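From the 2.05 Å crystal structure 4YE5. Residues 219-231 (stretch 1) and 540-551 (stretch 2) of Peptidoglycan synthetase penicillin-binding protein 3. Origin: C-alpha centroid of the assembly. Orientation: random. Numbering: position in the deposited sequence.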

# COMPACT_ATOMS: atom_id res chain seq x y z
N ILE A 219 3.31 7.55 1.13
CA ILE A 219 4.62 7.02 0.76
C ILE A 219 5.48 8.13 0.17
O ILE A 219 5.03 8.91 -0.66
CB ILE A 219 4.51 5.91 -0.31
CG1 ILE A 219 3.67 4.73 0.20
CG2 ILE A 219 5.91 5.44 -0.78
CD1 ILE A 219 4.37 3.87 1.27
N ASP A 220 6.74 8.20 0.62
CA ASP A 220 7.73 9.12 0.05
C ASP A 220 8.63 8.33 -0.89
O ASP A 220 9.25 7.35 -0.47
CB ASP A 220 8.60 9.71 1.16
CG ASP A 220 9.60 10.73 0.64
OD1 ASP A 220 10.65 10.30 0.10
OD2 ASP A 220 9.35 11.95 0.75
N ARG A 221 8.72 8.79 -2.13
CA ARG A 221 9.44 8.11 -3.21
C ARG A 221 10.90 7.88 -2.82
O ARG A 221 11.44 6.82 -3.08
CB ARG A 221 9.37 8.99 -4.48
CG ARG A 221 9.50 8.29 -5.82
CD ARG A 221 9.41 9.30 -7.00
NE ARG A 221 10.43 10.32 -6.85
CZ ARG A 221 11.59 10.34 -7.50
NH1 ARG A 221 11.87 9.42 -8.41
NH2 ARG A 221 12.46 11.30 -7.25
N ASP A 222 11.52 8.87 -2.19
CA ASP A 222 12.93 8.77 -1.79
C ASP A 222 13.14 7.78 -0.64
O ASP A 222 14.11 7.02 -0.63
CB ASP A 222 13.51 10.14 -1.44
CG ASP A 222 13.32 11.16 -2.58
OD1 ASP A 222 13.92 10.97 -3.66
OD2 ASP A 222 12.53 12.13 -2.41
N VAL A 223 12.26 7.79 0.35
CA VAL A 223 12.39 6.81 1.44
C VAL A 223 12.10 5.39 0.91
O VAL A 223 12.78 4.42 1.27
CB VAL A 223 11.45 7.13 2.61
CG1 VAL A 223 11.57 6.07 3.72
CG2 VAL A 223 11.75 8.56 3.18
N GLN A 224 11.08 5.27 0.07
CA GLN A 224 10.72 3.97 -0.49
C GLN A 224 11.88 3.43 -1.33
O GLN A 224 12.25 2.26 -1.22
CB GLN A 224 9.46 4.09 -1.38
CG GLN A 224 9.01 2.73 -1.97
CD GLN A 224 8.28 1.84 -0.96
OE1 GLN A 224 7.71 2.32 0.02
NE2 GLN A 224 8.25 0.55 -1.23
N TRP A 225 12.46 4.28 -2.16
CA TRP A 225 13.57 3.85 -3.01
C TRP A 225 14.75 3.41 -2.17
O TRP A 225 15.34 2.36 -2.44
CB TRP A 225 14.02 4.96 -3.97
CG TRP A 225 15.10 4.48 -4.93
CD1 TRP A 225 14.91 3.93 -6.17
CD2 TRP A 225 16.52 4.48 -4.70
NE1 TRP A 225 16.12 3.61 -6.73
CE2 TRP A 225 17.12 3.92 -5.85
CE3 TRP A 225 17.34 4.89 -3.64
CZ2 TRP A 225 18.51 3.77 -5.97
CZ3 TRP A 225 18.71 4.73 -3.76
CH2 TRP A 225 19.28 4.17 -4.91
N TYR A 226 15.11 4.19 -1.15
CA TYR A 226 16.27 3.80 -0.33
C TYR A 226 16.01 2.51 0.46
O TYR A 226 16.90 1.67 0.65
CB TYR A 226 16.71 4.93 0.61
CG TYR A 226 18.09 4.71 1.19
CD1 TYR A 226 19.24 5.01 0.45
CD2 TYR A 226 18.24 4.18 2.45
CE1 TYR A 226 20.51 4.79 0.98
CE2 TYR A 226 19.51 3.93 2.98
CZ TYR A 226 20.64 4.25 2.26
OH TYR A 226 21.89 4.01 2.81
N THR A 227 14.78 2.35 0.93
CA THR A 227 14.46 1.15 1.69
C THR A 227 14.55 -0.09 0.79
O THR A 227 15.08 -1.13 1.21
CB THR A 227 13.06 1.27 2.32
OG1 THR A 227 13.03 2.41 3.19
CG2 THR A 227 12.74 0.02 3.12
N GLU A 228 14.05 0.02 -0.44
CA GLU A 228 14.16 -1.09 -1.39
C GLU A 228 15.62 -1.37 -1.73
O GLU A 228 16.03 -2.53 -1.86
CB GLU A 228 13.33 -0.82 -2.66
CG GLU A 228 11.83 -0.91 -2.39
CD GLU A 228 10.96 -0.62 -3.61
OE1 GLU A 228 11.51 -0.43 -4.71
OE2 GLU A 228 9.71 -0.64 -3.47
N LYS A 229 16.41 -0.31 -1.85
CA LYS A 229 17.85 -0.43 -2.09
C LYS A 229 18.56 -1.14 -0.91
O LYS A 229 19.41 -2.02 -1.10
CB LYS A 229 18.46 0.96 -2.32
CG LYS A 229 19.95 0.94 -2.69
CD LYS A 229 20.16 0.31 -4.06
CE LYS A 229 21.64 0.21 -4.42
NZ LYS A 229 21.81 -0.46 -5.74
N VAL A 230 18.20 -0.78 0.32
CA VAL A 230 18.77 -1.45 1.49
C VAL A 230 18.40 -2.93 1.49
O VAL A 230 19.23 -3.79 1.77
CB VAL A 230 18.30 -0.80 2.80
CG1 VAL A 230 18.61 -1.71 3.99
CG2 VAL A 230 18.97 0.56 2.97
N LEU A 231 17.16 -3.23 1.15
CA LEU A 231 16.77 -4.65 1.10
C LEU A 231 17.51 -5.41 -0.01
O LEU A 231 17.86 -6.58 0.18
CB LEU A 231 15.25 -4.79 0.92
CG LEU A 231 14.42 -4.34 2.12
CD1 LEU A 231 12.96 -4.40 1.74
CD2 LEU A 231 14.72 -5.21 3.37
N ALA A 540 18.98 -0.25 11.17
CA ALA A 540 19.90 0.85 11.43
C ALA A 540 20.41 1.56 10.16
O ALA A 540 20.66 2.78 10.17
CB ALA A 540 21.08 0.38 12.32
N GLU A 541 20.58 0.82 9.08
CA GLU A 541 20.92 1.42 7.78
C GLU A 541 19.79 2.35 7.31
O GLU A 541 20.02 3.45 6.82
CB GLU A 541 21.14 0.34 6.72
CG GLU A 541 22.41 -0.50 6.89
CD GLU A 541 23.67 0.32 6.63
OE1 GLU A 541 23.75 0.92 5.53
OE2 GLU A 541 24.55 0.37 7.53
N ILE A 542 18.55 1.90 7.46
CA ILE A 542 17.40 2.73 7.13
C ILE A 542 17.35 3.92 8.08
O ILE A 542 17.20 5.07 7.65
CB ILE A 542 16.11 1.90 7.18
CG1 ILE A 542 16.17 0.79 6.12
CG2 ILE A 542 14.86 2.80 6.99
CD1 ILE A 542 15.13 -0.34 6.37
N GLY A 543 17.51 3.64 9.37
CA GLY A 543 17.55 4.69 10.39
C GLY A 543 18.56 5.79 10.09
O GLY A 543 18.23 6.98 10.15
N GLU A 544 19.79 5.41 9.76
CA GLU A 544 20.81 6.38 9.38
C GLU A 544 20.35 7.29 8.23
O GLU A 544 20.53 8.50 8.29
CB GLU A 544 22.10 5.67 8.95
CG GLU A 544 23.17 6.65 8.47
CD GLU A 544 24.37 5.99 7.81
OE1 GLU A 544 24.20 5.02 7.03
OE2 GLU A 544 25.49 6.45 8.07
N PHE A 545 19.78 6.70 7.19
CA PHE A 545 19.31 7.50 6.06
C PHE A 545 18.23 8.51 6.49
O PHE A 545 18.24 9.64 6.06
CB PHE A 545 18.75 6.58 4.96
CG PHE A 545 18.06 7.31 3.83
CD1 PHE A 545 18.80 7.94 2.83
CD2 PHE A 545 16.68 7.34 3.76
CE1 PHE A 545 18.16 8.61 1.79
CE2 PHE A 545 16.03 8.00 2.72
CZ PHE A 545 16.77 8.64 1.74
N LEU A 546 17.29 8.06 7.33
CA LEU A 546 16.17 8.92 7.77
C LEU A 546 16.59 10.10 8.63
O LEU A 546 16.04 11.19 8.49
CB LEU A 546 15.13 8.11 8.53
CG LEU A 546 14.31 7.09 7.75
CD1 LEU A 546 13.54 6.18 8.73
CD2 LEU A 546 13.34 7.79 6.78
N MSE A 547 17.54 9.89 9.53
CA MSE A 547 18.03 11.00 10.35
C MSE A 547 18.73 12.04 9.47
O MSE A 547 18.63 13.22 9.74
CB MSE A 547 19.01 10.51 11.45
CG MSE A 547 18.48 9.44 12.37
SE MSE A 547 17.00 10.03 13.49
CE MSE A 547 15.52 9.32 12.47
N GLN A 548 19.46 11.59 8.46
CA GLN A 548 20.15 12.52 7.54
C GLN A 548 19.15 13.23 6.63
O GLN A 548 19.22 14.44 6.46
CB GLN A 548 21.20 11.78 6.70
CG GLN A 548 21.70 12.53 5.43
CD GLN A 548 22.92 13.41 5.68
OE1 GLN A 548 23.59 13.29 6.71
NE2 GLN A 548 23.21 14.31 4.74
N LYS A 549 18.22 12.47 6.04
CA LYS A 549 17.25 13.06 5.13
C LYS A 549 16.41 14.13 5.81
O LYS A 549 16.22 15.21 5.27
CB LYS A 549 16.31 12.02 4.52
CG LYS A 549 15.26 12.61 3.54
CD LYS A 549 14.37 11.49 2.95
CE LYS A 549 13.15 12.05 2.23
NZ LYS A 549 13.61 12.94 1.13
N TYR A 550 15.90 13.83 6.99
CA TYR A 550 15.01 14.79 7.66
C TYR A 550 15.75 15.70 8.62
O TYR A 550 15.13 16.50 9.34
CB TYR A 550 13.85 14.06 8.35
CG TYR A 550 12.97 13.37 7.33
CD1 TYR A 550 12.05 14.09 6.57
CD2 TYR A 550 13.10 12.01 7.08
CE1 TYR A 550 11.25 13.47 5.61
CE2 TYR A 550 12.30 11.37 6.13
CZ TYR A 550 11.38 12.10 5.40
OH TYR A 550 10.59 11.47 4.45
N GLU A 551 17.09 15.62 8.60
CA GLU A 551 17.92 16.50 9.42
C GLU A 551 17.47 16.48 10.88
O GLU A 551 17.24 17.53 11.49
CB GLU A 551 17.88 17.94 8.86
CG GLU A 551 18.27 18.00 7.37
CD GLU A 551 18.35 19.42 6.82
OE1 GLU A 551 17.40 19.83 6.12
OE2 GLU A 551 19.36 20.13 7.08
O HOH W 1 8.82 12.97 3.14
O HOH W 2 11.36 13.37 -0.35
O HOH W 3 22.13 4.01 5.39

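How does the beginning of stretch 2 meet its partner? The two helices run nearly antiparallel, at 152°, so the early residues of stretch 2 face the late residues of stretch 1. The CA-to-CB bond of E541 points toward stretch 1, and E541 CB lies 4.2 Å from V230 CG1. The CA-to-CB bond of I542 points sideways, yet the end of its side chain comes nearer: I542 CG1 is 4.1 Å from V230 CG1, and I542 CD1 is 4.1 Å from T227 CG2. T227 OG1 donates to V223 O within its own helix, at 2.8 Å, while its methyl meets I542.

What holds the middle together? Water 3 joins the helices: it lies 2.6 Å from Y226 OH, 2.6 Å from E541 O and 2.8 Å from E544 OE1. Beside it, the rings of Y226 and F545 form an offset stack, with centroids 4.1 Å apart and planes only 10° from parallel. The offset places Y226 CB over the F545 face, 3.8 Å from the ring centroid, while Y226 CE2 reaches F545 CB at 3.4 Å. V223 CG2 lies 4.3 Å from F545 CE2.

What does L546 add? It gives V223 a further apolar partner, V223 CG1 packing 3.9 Å from L546 CD2. The V223 side chain meets residues from about one and a half turns of stretch 2.

How is the polar end closed? K549 NZ makes a long salt bridge with D222 OD2, at 3.8 Å, and the gap is bridged by water 2, 2.7 Å from both K549 NZ and D222 OD2. Y550 brings its ring edge to V223 CG2, while water 1 links Y550 OH to D220 OD2, at 2.7 Å from each. D220 also caps its own helix, D220 OD1 accepting from V223 N at 3.0 Å. No direct hydrogen bond crosses the contact.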